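Local coordinates for protein putative agmatine deiminase (Streptococcus mutans, PDB 2EWO) that probably hydrolyses agmatine to N-carbamoylputrescine and ammonia, as an enzyme of the peptidyl-arginine deiminase family, at residues A[319-324]-A[347-352]; A[276-281]-A[324-329]; A[27-32]-A[47-52]; A[280-285]-A[301-306]; A[56-61]-A[343-348]. One frame throughout, in Å; residues are numbered along the deposited sequence.

Contact 1 of 5, residues A[319-324]-A[347-352]; sequences ILPQYG and VRTEEI
Val347 N donates to Leu320 O at 3.0 Å. Its own carbonyl then takes two hydrogens. Gln322 N reaches Val347 O at 2.9 Å, from 40° above the carbonyl plane. Thr349 N comes to that oxygen from the opposite face, which closes an inverse gamma turn centred on Arg348. The two cross-strand bonds bracket Pro321, which has no N-H to offer. This is the end of the parallel pairing of strands 317-321 and 343-347, a beta-alpha-beta unit with helix 328-338 between. Gln322 O receives a CA-H contact from Arg348 CA, 3.4 Å away and almost straight at 170°. The Arg348 chain bends twice, and its CD comes to 3.3 Å from Gln322 O. Tyr323 O lies over one face of the guanidinium. Arg348 NH2 makes a long, weak ion pair with Glu350 OE2, 3.6 Å. The Tyr323 ring turns its edge to Glu350 CA, 3.7 Å from CD1. Its OH is bonded to Ser307 O.

Contact 2 of 5, residues A[276-281]-A[324-329]; sequences VTKEPC and GDENDQ
Asp325 reaches across to Thr277, Lys278 and Glu279 and takes backbone N-H groups from both segments. It heads an Asx turn inside a type I beta turn from Asp325 to Asp328, just where the chain enters helix 328-338. Its side chain crosses that of Thr277 at about a right angle. At the start, Asp325 CB packs on Thr277 CG2, 3.6 Å away. CG stands anti to the backbone N (chi1 -174°), and this carries it toward the loop 276-281. There Asp325 CG lies 3.3 Å from Thr277 CB. The carboxylate then forks. OD1 accepts from Glu279 N at 2.9 Å, on its syn lone pair, and weakly from Lys278 N. OD2 has two donors. Lys278 N comes to Asp325 OD2 on the syn side at 2.8 Å, a little out of the carboxylate plane. These bonds fix the rotation of the buried carboxylate and tie the loop to the turn. Nearby, Lys278 and Glu326 lie side by side and point the same way, with Lys278 CG 3.3 Å from Glu326 OE1. The Lys278 amine goes elsewhere, to a salt bridge with Asp242. The second donor to Asp325 OD2 closes the Asx turn: Asn327 N, 2.9 Å away, meets it from 40° above the carboxylate plane.

Contact 3 of 5, residues A[27-32]-A[47-52]; sequences IWMLWP and KAFLEV
Met29, a selenomethionine in this structure, puts its terminal methyl into a hollow on the helix between Phe49 and Val52. Its CE lies 3.4 Å from Phe49 CD2 and 3.5 Å from Val52 CG1. These two residues are three positions apart, so they stand on the same flank of the helix and form the walls. The selenium is anti to CA (chi2 -180°), and the bend at chi3 (-78°) turns CE into the hollow. The Met29 and Phe49 side chains run antiparallel alongside each other. The second bump is Pro32. It meets Phe49 tip to tip, and its CD sits over the centre of the ring. This is a CH-pi contact of 3.5 Å to the centroid, only 10° off the ring normal. Pro32 CG leans over the CD1 side of the ring, 3.8 Å from Phe49 CD1. No hydrogen bond crosses between the two segments, and all the touching residues are buried. The contact lies within the beta-alpha-beta unit of strand 24-29, helix 43-57 and strand 62-66. Met29 also touches Ala53 of the helix and Leu64 of strand 62-66, while Phe49 packs on Ile352 of helix 350-353 and on Ile362.

Contact 4 of 5, residues A[280-285]-A[301-306]; sequences PCYLQE and GEMAIA
Cys281 SG meets Ala306 CB at 3.2 Å, beside a short, weakly bonded antiparallel pair of strands, 281-282 and 303-304. Both residues are buried. The thiol lies anti to the carbonyl carbon (chi1 -50°). Tyr354 also touches Cys281. A second apolar group, more exposed, forms around Met303, a selenomethionine. Tyr282 and Met303 make a non-hydrogen-bonded pair of the ribbon, and their side chains lie alongside each other, pointing the same way. Met303 CG is in the plane of the tyrosine ring at its edge, 3.9 Å from Tyr282 CE1. Pro280 CG touches the same Met303 CG, at 4.0 Å. Leu283 CB packs against Glu302, 4.2 Å from its CG. Farther out come the backbone bonds. Ala304 N to Cys281 O is weak. Leu283 N to Glu302 O is straighter, 3.3 Å with 160° at the hydrogen. Last, Gly301 N donates to Leu283 O at 2.8 Å, a weak bond bent to 130°.

Contact 5 of 5, residues A[56-61]-A[343-348]; sequences ISEFEP and KVVGVR
Glu58 holds the Lys343 amine in a two-pronged salt bridge. NZ is 3.2 Å from both Glu58 OE1 and Glu58 OE2, and each oxygen uses its syn lone pair. The bridge joins the chain just past helix 43-57 to strand 343-347, an outer strand of a three-stranded mixed sheet; its two residues are 285 positions apart in sequence. Lys343 is fully extended, with CG anti to the backbone N (chi1 -177°), and crosses Glu58 at about a right angle. Glu58 is extended beyond CG and also meets Val345 tip to tip, with OE2 4.0 Å from Val345 CG2. On the helix side, Ile56 O accepts from both Phe59 N and Glu60 N as the chain leaves the helix. Outside this pair of segments, Phe59 rests on Val314 and Ile319, so its side chain touches all three strands of the sheet. The salt bridge itself lies toward the surface, and the packing is carried by the Phe59 ring. Lys343 and Phe59 cross at about a right angle. Lys343 CB is in the plane of the ring at its edge, 4.0 Å from Phe59 CE1. Val345 CG2 is in that plane too, 3.7 Å from Phe59 CZ.

Overall arrangement
Contact 3 comes first along the chain, within one beta-alpha-beta unit. Contact 5 starts from the end of the same helix, 43-57, and reaches far ahead to strand 343-347. Contacts 4 and 2 are nested inside the long loop it closes. Contact 1 shares Val347 and Arg348 with contact 5, and Gly324 with contact 2. Contacts 2 and 4 share Pro280 and Cys281. Contact 1 touches all the others, with centres about 10 to 13 Å away. Contacts 4 and 5 are farthest apart, about 25 Å between centres. The set thus runs from the N-terminal beta-alpha-beta unit, across the sheet of strands 317-321 and 343-347, to the outlying ribbon. It ties early and late parts of the deiminase domain together.

Contact 1 of 5, residues A[319-324]-A[347-352]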
# COMPACT_ATOMS: atom_id res chain seq x y z
N ILE A 319 -10.57 7.08 32.77
CA ILE A 319 -11.36 6.64 31.63
C ILE A 319 -11.65 5.17 31.91
O ILE A 319 -10.76 4.33 31.84
CB ILE A 319 -10.57 6.80 30.32
CG1 ILE A 319 -9.84 8.15 30.31
CG2 ILE A 319 -11.53 6.66 29.14
CD1 ILE A 319 -10.73 9.39 30.23
N LEU A 320 -12.90 4.88 32.25
CA LEU A 320 -13.31 3.52 32.59
C LEU A 320 -14.29 2.91 31.59
O LEU A 320 -15.15 3.61 31.03
CB LEU A 320 -13.93 3.51 34.00
CG LEU A 320 -14.32 2.18 34.65
CD1 LEU A 320 -13.08 1.51 35.26
CD2 LEU A 320 -15.35 2.44 35.75
N PRO A 321 -14.16 1.60 31.35
CA PRO A 321 -15.04 0.88 30.42
C PRO A 321 -16.44 0.64 30.96
O PRO A 321 -16.61 0.36 32.14
CB PRO A 321 -14.26 -0.41 30.15
CG PRO A 321 -13.49 -0.62 31.41
CD PRO A 321 -13.02 0.76 31.76
N GLN A 322 -17.44 0.78 30.09
CA GLN A 322 -18.84 0.58 30.46
C GLN A 322 -19.49 -0.34 29.42
O GLN A 322 -20.04 0.14 28.42
CB GLN A 322 -19.59 1.92 30.48
CG GLN A 322 -19.06 2.98 31.44
CD GLN A 322 -19.26 2.63 32.90
OE1 GLN A 322 -18.61 1.73 33.43
NE2 GLN A 322 -20.18 3.35 33.55
N TYR A 323 -19.43 -1.64 29.68
CA TYR A 323 -19.99 -2.64 28.76
C TYR A 323 -21.52 -2.72 28.75
O TYR A 323 -22.12 -3.27 27.82
CB TYR A 323 -19.42 -4.02 29.10
CG TYR A 323 -17.93 -4.00 29.37
CD1 TYR A 323 -17.02 -3.64 28.37
CD2 TYR A 323 -17.44 -4.32 30.63
CE1 TYR A 323 -15.65 -3.60 28.63
CE2 TYR A 323 -16.07 -4.29 30.90
CZ TYR A 323 -15.18 -3.93 29.90
OH TYR A 323 -13.83 -3.90 30.19
N GLY A 324 -22.16 -2.14 29.76
CA GLY A 324 -23.61 -2.21 29.83
C GLY A 324 -23.98 -3.46 30.59
O GLY A 324 -24.92 -4.19 30.25
N VAL A 347 -16.94 5.12 29.10
CA VAL A 347 -17.36 5.01 27.70
C VAL A 347 -17.69 3.56 27.28
O VAL A 347 -17.13 2.60 27.81
CB VAL A 347 -16.27 5.57 26.74
CG1 VAL A 347 -16.88 5.85 25.37
CG2 VAL A 347 -15.64 6.83 27.33
N ARG A 348 -18.61 3.42 26.33
CA ARG A 348 -19.01 2.11 25.84
C ARG A 348 -17.89 1.45 25.04
O ARG A 348 -17.99 1.31 23.81
CB ARG A 348 -20.25 2.25 24.97
CG ARG A 348 -21.37 3.03 25.62
CD ARG A 348 -22.00 2.24 26.73
NE ARG A 348 -22.86 1.19 26.22
CZ ARG A 348 -23.72 0.51 26.97
NH1 ARG A 348 -23.82 0.79 28.27
NH2 ARG A 348 -24.49 -0.42 26.43
N THR A 349 -16.82 1.06 25.73
CA THR A 349 -15.67 0.42 25.08
C THR A 349 -15.87 -1.09 24.99
O THR A 349 -14.92 -1.88 24.97
CB THR A 349 -14.36 0.74 25.85
OG1 THR A 349 -14.43 0.23 27.18
CG2 THR A 349 -14.14 2.25 25.91
N GLU A 350 -17.14 -1.47 24.93
CA GLU A 350 -17.53 -2.86 24.82
C GLU A 350 -17.24 -3.35 23.40
O GLU A 350 -16.87 -4.50 23.19
CB GLU A 350 -19.02 -2.99 25.12
CG GLU A 350 -19.83 -1.92 24.39
CD GLU A 350 -21.17 -2.42 23.93
OE1 GLU A 350 -21.23 -3.57 23.43
OE2 GLU A 350 -22.16 -1.66 24.05
N GLU A 351 -17.42 -2.46 22.43
CA GLU A 351 -17.21 -2.78 21.02
C GLU A 351 -15.75 -3.15 20.71
O GLU A 351 -15.47 -3.85 19.73
CB GLU A 351 -17.63 -1.61 20.14
CG GLU A 351 -17.75 -1.97 18.67
CD GLU A 351 -18.95 -2.87 18.39
OE1 GLU A 351 -19.89 -2.85 19.21
OE2 GLU A 351 -18.95 -3.58 17.36
N ILE A 352 -14.82 -2.68 21.55
CA ILE A 352 -13.41 -2.98 21.35
C ILE A 352 -13.05 -4.20 22.19
O ILE A 352 -12.01 -4.84 21.97
CB ILE A 352 -12.49 -1.79 21.74
CG1 ILE A 352 -12.28 -1.72 23.24
CG2 ILE A 352 -13.09 -0.48 21.28
CD1 ILE A 352 -11.17 -0.78 23.61

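Contact 2 of 5, residues A[276-281]-A[324-329]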
# COMPACT_ATOMS: atom_id res chain seq x y z
N VAL A 276 -16.45 -7.46 38.66
CA VAL A 276 -16.42 -8.10 37.35
C VAL A 276 -17.84 -8.13 36.80
O VAL A 276 -18.81 -8.13 37.57
CB VAL A 276 -15.88 -9.56 37.44
CG1 VAL A 276 -14.38 -9.56 37.72
CG2 VAL A 276 -16.61 -10.34 38.53
N THR A 277 -17.98 -8.15 35.48
CA THR A 277 -19.30 -8.20 34.88
C THR A 277 -20.07 -9.41 35.41
O THR A 277 -19.47 -10.35 35.93
CB THR A 277 -19.21 -8.28 33.33
OG1 THR A 277 -18.29 -9.31 32.96
CG2 THR A 277 -18.75 -6.96 32.76
N LYS A 278 -21.39 -9.37 35.30
CA LYS A 278 -22.23 -10.48 35.76
C LYS A 278 -22.72 -11.20 34.50
O LYS A 278 -23.30 -12.28 34.56
CB LYS A 278 -23.42 -9.94 36.57
CG LYS A 278 -24.14 -10.96 37.48
CD LYS A 278 -23.38 -11.26 38.79
CE LYS A 278 -22.26 -12.29 38.61
NZ LYS A 278 -22.74 -13.66 38.24
N GLU A 279 -22.46 -10.57 33.35
CA GLU A 279 -22.83 -11.11 32.04
C GLU A 279 -21.73 -10.82 31.03
O GLU A 279 -21.45 -9.66 30.71
CB GLU A 279 -24.13 -10.49 31.55
CG GLU A 279 -25.38 -11.16 32.07
CD GLU A 279 -25.48 -12.61 31.65
OE1 GLU A 279 -25.39 -12.88 30.42
OE2 GLU A 279 -25.66 -13.48 32.53
N PRO A 280 -21.08 -11.87 30.52
CA PRO A 280 -20.00 -11.73 29.54
C PRO A 280 -20.48 -11.14 28.20
O PRO A 280 -21.61 -11.41 27.77
CB PRO A 280 -19.48 -13.15 29.39
CG PRO A 280 -20.75 -13.97 29.56
CD PRO A 280 -21.40 -13.30 30.75
N CYS A 281 -19.64 -10.36 27.55
CA CYS A 281 -20.02 -9.76 26.27
C CYS A 281 -20.26 -10.83 25.19
O CYS A 281 -19.34 -11.57 24.84
CB CYS A 281 -18.92 -8.80 25.80
SG CYS A 281 -18.42 -7.64 27.06
N GLY A 324 -22.16 -2.14 29.76
CA GLY A 324 -23.61 -2.21 29.83
C GLY A 324 -23.98 -3.46 30.59
O GLY A 324 -24.92 -4.19 30.25
N ASP A 325 -23.19 -3.71 31.64
CA ASP A 325 -23.35 -4.86 32.51
C ASP A 325 -24.15 -4.45 33.74
O ASP A 325 -24.44 -3.27 33.95
CB ASP A 325 -21.98 -5.39 32.92
CG ASP A 325 -22.05 -6.67 33.72
OD1 ASP A 325 -22.31 -7.73 33.12
OD2 ASP A 325 -21.85 -6.61 34.95
N GLU A 326 -24.52 -5.45 34.55
CA GLU A 326 -25.28 -5.24 35.77
C GLU A 326 -24.40 -4.55 36.81
O GLU A 326 -24.79 -3.55 37.41
CB GLU A 326 -25.79 -6.60 36.29
CG GLU A 326 -26.79 -6.54 37.45
CD GLU A 326 -27.47 -7.89 37.73
OE1 GLU A 326 -26.77 -8.92 37.80
OE2 GLU A 326 -28.71 -7.91 37.88
N ASN A 327 -23.20 -5.08 37.01
CA ASN A 327 -22.25 -4.51 37.96
C ASN A 327 -21.44 -3.39 37.31
O ASN A 327 -20.26 -3.21 37.61
CB ASN A 327 -21.31 -5.60 38.49
CG ASN A 327 -21.82 -6.23 39.77
OD1 ASN A 327 -21.45 -7.36 40.12
ND2 ASN A 327 -22.67 -5.50 40.50
N ASP A 328 -22.10 -2.64 36.43
CA ASP A 328 -21.47 -1.54 35.70
C ASP A 328 -21.35 -0.26 36.55
O ASP A 328 -20.25 0.21 36.82
CB ASP A 328 -22.26 -1.26 34.41
CG ASP A 328 -21.42 -0.58 33.33
OD1 ASP A 328 -20.32 -1.09 33.01
OD2 ASP A 328 -21.88 0.45 32.79
N GLN A 329 -22.49 0.28 36.97
CA GLN A 329 -22.51 1.50 37.77
C GLN A 329 -21.70 1.32 39.04
O GLN A 329 -21.20 2.29 39.60
CB GLN A 329 -23.94 1.88 38.12
CG GLN A 329 -24.84 2.18 36.93
CD GLN A 329 -25.11 0.95 36.06
OE1 GLN A 329 -25.18 -0.18 36.56
NE2 GLN A 329 -25.27 1.17 34.75

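Contact 3 of 5, residues A[27-32]-A[47-52]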
# COMPACT_ATOMS: atom_id res chain seq x y z
N ILE A 27 -1.58 11.44 25.69
CA ILE A 27 -1.81 10.03 25.51
C ILE A 27 -1.77 9.62 24.05
O ILE A 27 -2.32 10.31 23.18
CB ILE A 27 -3.14 9.58 26.10
CG1 ILE A 27 -3.02 9.50 27.61
CG2 ILE A 27 -3.55 8.22 25.52
CD1 ILE A 27 -4.32 9.18 28.30
N TRP A 28 -1.13 8.49 23.79
CA TRP A 28 -1.00 7.95 22.45
C TRP A 28 -1.94 6.78 22.26
O TRP A 28 -2.11 5.96 23.16
CB TRP A 28 0.43 7.46 22.22
CG TRP A 28 1.48 8.54 22.27
CD1 TRP A 28 2.13 9.01 23.38
CD2 TRP A 28 1.99 9.28 21.16
NE1 TRP A 28 3.02 10.00 23.03
CE2 TRP A 28 2.95 10.18 21.67
CE3 TRP A 28 1.74 9.27 19.78
CZ2 TRP A 28 3.65 11.06 20.86
CZ3 TRP A 28 2.44 10.14 18.97
CH2 TRP A 28 3.38 11.03 19.52
N MSE A 29 -2.56 6.71 21.08
CA MSE A 29 -3.44 5.60 20.72
C MSE A 29 -3.55 5.41 19.19
O MSE A 29 -3.57 6.38 18.43
CB MSE A 29 -4.83 5.76 21.36
CG MSE A 29 -5.59 7.07 21.10
SE MSE A 29 -7.37 7.14 22.01
CE MSE A 29 -8.40 6.01 20.78
N LEU A 30 -3.58 4.15 18.77
CA LEU A 30 -3.65 3.79 17.35
C LEU A 30 -5.06 3.84 16.75
O LEU A 30 -5.94 4.53 17.27
CB LEU A 30 -3.04 2.40 17.14
CG LEU A 30 -1.51 2.32 17.25
CD1 LEU A 30 -1.08 0.87 17.32
CD2 LEU A 30 -0.86 3.03 16.06
N TRP A 31 -5.28 3.12 15.66
CA TRP A 31 -6.58 3.12 15.00
C TRP A 31 -6.91 1.78 14.39
O TRP A 31 -6.23 1.31 13.48
CB TRP A 31 -6.59 4.19 13.91
CG TRP A 31 -7.95 4.46 13.33
CD1 TRP A 31 -8.47 3.97 12.16
CD2 TRP A 31 -8.92 5.36 13.86
NE1 TRP A 31 -9.71 4.52 11.93
CE2 TRP A 31 -10.01 5.38 12.95
CE3 TRP A 31 -8.98 6.17 15.00
CZ2 TRP A 31 -11.14 6.16 13.16
CZ3 TRP A 31 -10.11 6.95 15.21
CH2 TRP A 31 -11.17 6.94 14.29
N PRO A 32 -7.99 1.14 14.85
CA PRO A 32 -8.42 -0.17 14.35
C PRO A 32 -8.85 -0.14 12.90
O PRO A 32 -9.54 0.79 12.46
CB PRO A 32 -9.57 -0.52 15.27
CG PRO A 32 -10.18 0.82 15.55
CD PRO A 32 -8.96 1.66 15.83
N LYS A 47 -15.56 4.06 16.03
CA LYS A 47 -16.38 5.00 16.78
C LYS A 47 -16.10 4.81 18.27
O LYS A 47 -16.08 5.77 19.03
CB LYS A 47 -17.86 4.74 16.50
CG LYS A 47 -18.75 5.83 17.06
CD LYS A 47 -20.20 5.44 17.03
CE LYS A 47 -21.02 6.50 17.75
NZ LYS A 47 -20.50 6.73 19.14
N ALA A 48 -15.89 3.57 18.67
CA ALA A 48 -15.59 3.26 20.05
C ALA A 48 -14.25 3.88 20.41
O ALA A 48 -14.04 4.31 21.55
CB ALA A 48 -15.56 1.76 20.26
N PHE A 49 -13.34 3.92 19.45
CA PHE A 49 -12.03 4.51 19.69
C PHE A 49 -12.15 6.03 19.71
O PHE A 49 -11.51 6.71 20.51
CB PHE A 49 -11.04 4.08 18.61
CG PHE A 49 -10.19 2.90 19.00
CD1 PHE A 49 -10.76 1.65 19.22
CD2 PHE A 49 -8.81 3.03 19.11
CE1 PHE A 49 -9.96 0.55 19.53
CE2 PHE A 49 -8.00 1.94 19.42
CZ PHE A 49 -8.58 0.70 19.63
N LEU A 50 -12.99 6.54 18.81
CA LEU A 50 -13.24 7.98 18.71
C LEU A 50 -13.66 8.54 20.07
O LEU A 50 -13.14 9.56 20.52
CB LEU A 50 -14.34 8.24 17.69
CG LEU A 50 -14.57 9.71 17.36
CD1 LEU A 50 -13.34 10.22 16.60
CD2 LEU A 50 -15.84 9.89 16.54
N GLU A 51 -14.62 7.87 20.71
CA GLU A 51 -15.12 8.29 22.01
C GLU A 51 -14.01 8.22 23.04
O GLU A 51 -13.61 9.24 23.59
CB GLU A 51 -16.28 7.40 22.49
CG GLU A 51 -17.40 7.18 21.48
CD GLU A 51 -18.56 6.32 22.03
OE1 GLU A 51 -18.30 5.31 22.73
OE2 GLU A 51 -19.73 6.66 21.74
N VAL A 52 -13.48 7.02 23.28
CA VAL A 52 -12.41 6.86 24.26
C VAL A 52 -11.33 7.91 24.08
O VAL A 52 -10.58 8.24 25.01
CB VAL A 52 -11.76 5.47 24.18
CG1 VAL A 52 -11.08 5.30 22.85
CG2 VAL A 52 -10.78 5.29 25.32

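Contact 4 of 5, residues A[280-285]-A[301-306]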
# COMPACT_ATOMS: atom_id res chain seq x y z
N PRO A 280 -21.08 -11.87 30.52
CA PRO A 280 -20.00 -11.73 29.54
C PRO A 280 -20.48 -11.14 28.20
O PRO A 280 -21.61 -11.41 27.77
CB PRO A 280 -19.48 -13.15 29.39
CG PRO A 280 -20.75 -13.97 29.56
CD PRO A 280 -21.40 -13.30 30.75
N CYS A 281 -19.64 -10.36 27.55
CA CYS A 281 -20.02 -9.76 26.27
C CYS A 281 -20.26 -10.83 25.19
O CYS A 281 -19.34 -11.57 24.84
CB CYS A 281 -18.92 -8.80 25.80
SG CYS A 281 -18.42 -7.64 27.06
N TYR A 282 -21.49 -10.91 24.69
CA TYR A 282 -21.79 -11.89 23.65
C TYR A 282 -21.54 -11.31 22.25
O TYR A 282 -22.28 -10.46 21.76
CB TYR A 282 -23.25 -12.38 23.75
CG TYR A 282 -23.53 -13.30 24.93
CD1 TYR A 282 -22.54 -14.15 25.45
CD2 TYR A 282 -24.81 -13.33 25.51
CE1 TYR A 282 -22.82 -15.03 26.52
CE2 TYR A 282 -25.10 -14.20 26.57
CZ TYR A 282 -24.11 -15.04 27.07
OH TYR A 282 -24.43 -15.89 28.11
N LEU A 283 -20.46 -11.79 21.63
CA LEU A 283 -20.07 -11.35 20.30
C LEU A 283 -21.20 -11.55 19.31
O LEU A 283 -21.76 -12.64 19.20
CB LEU A 283 -18.83 -12.14 19.84
CG LEU A 283 -18.06 -11.68 18.60
CD1 LEU A 283 -18.87 -11.92 17.34
CD2 LEU A 283 -17.72 -10.22 18.75
N GLN A 284 -21.55 -10.49 18.60
CA GLN A 284 -22.61 -10.56 17.61
C GLN A 284 -22.08 -10.21 16.23
O GLN A 284 -21.01 -9.62 16.10
CB GLN A 284 -23.74 -9.60 17.96
CG GLN A 284 -24.58 -10.04 19.13
CD GLN A 284 -25.64 -9.02 19.47
OE1 GLN A 284 -26.59 -9.30 20.20
NE2 GLN A 284 -25.47 -7.80 18.96
N GLU A 285 -22.84 -10.58 15.20
CA GLU A 285 -22.46 -10.30 13.82
C GLU A 285 -21.04 -10.78 13.51
O GLU A 285 -20.29 -10.12 12.80
CB GLU A 285 -22.56 -8.79 13.54
CG GLU A 285 -23.60 -8.01 14.38
CD GLU A 285 -25.04 -8.20 13.92
OE1 GLU A 285 -25.34 -7.90 12.74
OE2 GLU A 285 -25.88 -8.64 14.75
N GLY A 301 -21.57 -15.41 18.96
CA GLY A 301 -22.15 -15.48 20.29
C GLY A 301 -21.15 -15.95 21.32
O GLY A 301 -21.49 -16.14 22.49
N GLU A 302 -19.91 -16.15 20.90
CA GLU A 302 -18.85 -16.59 21.80
C GLU A 302 -18.49 -15.47 22.78
O GLU A 302 -18.51 -14.29 22.42
CB GLU A 302 -17.62 -17.01 20.99
CG GLU A 302 -17.17 -15.99 19.94
CD GLU A 302 -16.26 -16.60 18.88
OE1 GLU A 302 -16.74 -17.45 18.07
OE2 GLU A 302 -15.06 -16.22 18.85
N MSE A 303 -18.17 -15.85 24.01
CA MSE A 303 -17.83 -14.87 25.04
C MSE A 303 -16.49 -14.20 24.79
O MSE A 303 -15.57 -14.80 24.25
CB MSE A 303 -17.81 -15.54 26.41
CG MSE A 303 -19.11 -16.27 26.76
SE MSE A 303 -18.81 -18.12 27.42
CE MSE A 303 -18.95 -19.11 25.70
N ALA A 304 -16.41 -12.94 25.22
CA ALA A 304 -15.21 -12.12 25.08
C ALA A 304 -14.94 -11.43 26.42
O ALA A 304 -15.87 -10.95 27.08
CB ALA A 304 -15.41 -11.08 23.99
N ILE A 305 -13.68 -11.37 26.81
CA ILE A 305 -13.29 -10.73 28.07
C ILE A 305 -13.87 -9.32 28.18
O ILE A 305 -14.01 -8.61 27.18
CB ILE A 305 -11.74 -10.64 28.17
CG1 ILE A 305 -11.12 -11.93 27.63
CG2 ILE A 305 -11.31 -10.41 29.61
CD1 ILE A 305 -11.65 -13.20 28.28
N ALA A 306 -14.21 -8.92 29.41
CA ALA A 306 -14.74 -7.58 29.69
C ALA A 306 -14.39 -7.26 31.15
O ALA A 306 -15.18 -7.52 32.06
CB ALA A 306 -16.26 -7.54 29.48

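Contact 5 of 5, residues A[56-61]-A[343-348]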
# COMPACT_ATOMS: atom_id res chain seq x y z
N ILE A 56 -10.38 11.49 26.74
CA ILE A 56 -9.11 11.97 27.28
C ILE A 56 -9.02 13.47 27.05
O ILE A 56 -8.36 14.18 27.81
CB ILE A 56 -7.90 11.32 26.57
CG1 ILE A 56 -8.21 9.89 26.11
CG2 ILE A 56 -6.71 11.32 27.52
CD1 ILE A 56 -8.23 8.87 27.22
N SER A 57 -9.69 13.93 25.99
CA SER A 57 -9.71 15.34 25.59
C SER A 57 -9.78 16.35 26.72
O SER A 57 -8.98 17.28 26.80
CB SER A 57 -10.90 15.62 24.65
OG SER A 57 -10.85 14.82 23.49
N GLU A 58 -10.76 16.17 27.60
CA GLU A 58 -10.93 17.09 28.70
C GLU A 58 -9.88 17.01 29.80
O GLU A 58 -9.92 17.79 30.75
CB GLU A 58 -12.33 16.92 29.32
CG GLU A 58 -12.76 15.50 29.63
CD GLU A 58 -13.84 15.45 30.71
OE1 GLU A 58 -13.52 15.79 31.87
OE2 GLU A 58 -15.00 15.09 30.40
N PHE A 59 -8.91 16.12 29.68
CA PHE A 59 -7.90 16.02 30.72
C PHE A 59 -6.49 16.38 30.24
O PHE A 59 -5.69 16.96 30.98
CB PHE A 59 -7.93 14.61 31.31
CG PHE A 59 -9.28 14.22 31.88
CD1 PHE A 59 -9.68 14.69 33.13
CD2 PHE A 59 -10.16 13.43 31.15
CE1 PHE A 59 -10.94 14.37 33.65
CE2 PHE A 59 -11.42 13.11 31.66
CZ PHE A 59 -11.81 13.58 32.91
N GLU A 60 -6.22 16.03 28.99
CA GLU A 60 -4.93 16.28 28.35
C GLU A 60 -5.06 16.03 26.87
O GLU A 60 -6.11 15.57 26.40
CB GLU A 60 -3.85 15.35 28.93
CG GLU A 60 -4.35 13.95 29.28
CD GLU A 60 -3.24 13.02 29.73
OE1 GLU A 60 -2.27 13.50 30.34
OE2 GLU A 60 -3.35 11.80 29.48
N PRO A 61 -4.02 16.33 26.09
CA PRO A 61 -4.06 16.11 24.65
C PRO A 61 -3.89 14.65 24.25
O PRO A 61 -3.27 13.84 24.96
CB PRO A 61 -2.92 16.98 24.13
CG PRO A 61 -1.95 16.91 25.27
CD PRO A 61 -2.83 17.12 26.46
N LYS A 343 -11.80 13.13 38.38
CA LYS A 343 -13.08 12.95 37.72
C LYS A 343 -13.08 11.65 36.92
O LYS A 343 -12.19 11.40 36.11
CB LYS A 343 -13.38 14.12 36.77
CG LYS A 343 -14.75 14.00 36.12
CD LYS A 343 -15.05 15.11 35.14
CE LYS A 343 -16.34 14.79 34.38
NZ LYS A 343 -16.51 15.59 33.12
N VAL A 344 -14.08 10.81 37.16
CA VAL A 344 -14.15 9.55 36.45
C VAL A 344 -15.15 9.65 35.30
O VAL A 344 -16.26 10.14 35.49
CB VAL A 344 -14.52 8.40 37.42
CG1 VAL A 344 -14.86 7.13 36.65
CG2 VAL A 344 -13.36 8.14 38.36
N VAL A 345 -14.73 9.21 34.11
CA VAL A 345 -15.58 9.21 32.92
C VAL A 345 -15.66 7.78 32.40
O VAL A 345 -14.69 7.02 32.49
CB VAL A 345 -15.02 10.11 31.77
CG1 VAL A 345 -15.98 10.08 30.58
CG2 VAL A 345 -14.84 11.54 32.25
N GLY A 346 -16.81 7.40 31.86
CA GLY A 346 -16.96 6.05 31.34
C GLY A 346 -17.48 6.03 29.92
O GLY A 346 -18.34 6.83 29.57
N VAL A 347 -16.94 5.12 29.10
CA VAL A 347 -17.36 5.01 27.70
C VAL A 347 -17.69 3.56 27.28
O VAL A 347 -17.13 2.60 27.81
CB VAL A 347 -16.27 5.57 26.74
CG1 VAL A 347 -16.88 5.85 25.37
CG2 VAL A 347 -15.64 6.83 27.33
N ARG A 348 -18.61 3.42 26.33
CA ARG A 348 -19.01 2.11 25.84
C ARG A 348 -17.89 1.45 25.04
O ARG A 348 -17.99 1.31 23.81
CB ARG A 348 -20.25 2.25 24.97
CG ARG A 348 -21.37 3.03 25.62
CD ARG A 348 -22.00 2.24 26.73
NE ARG A 348 -22.86 1.19 26.22
CZ ARG A 348 -23.72 0.51 26.97
NH1 ARG A 348 -23.82 0.79 28.27
NH2 ARG A 348 -24.49 -0.42 26.43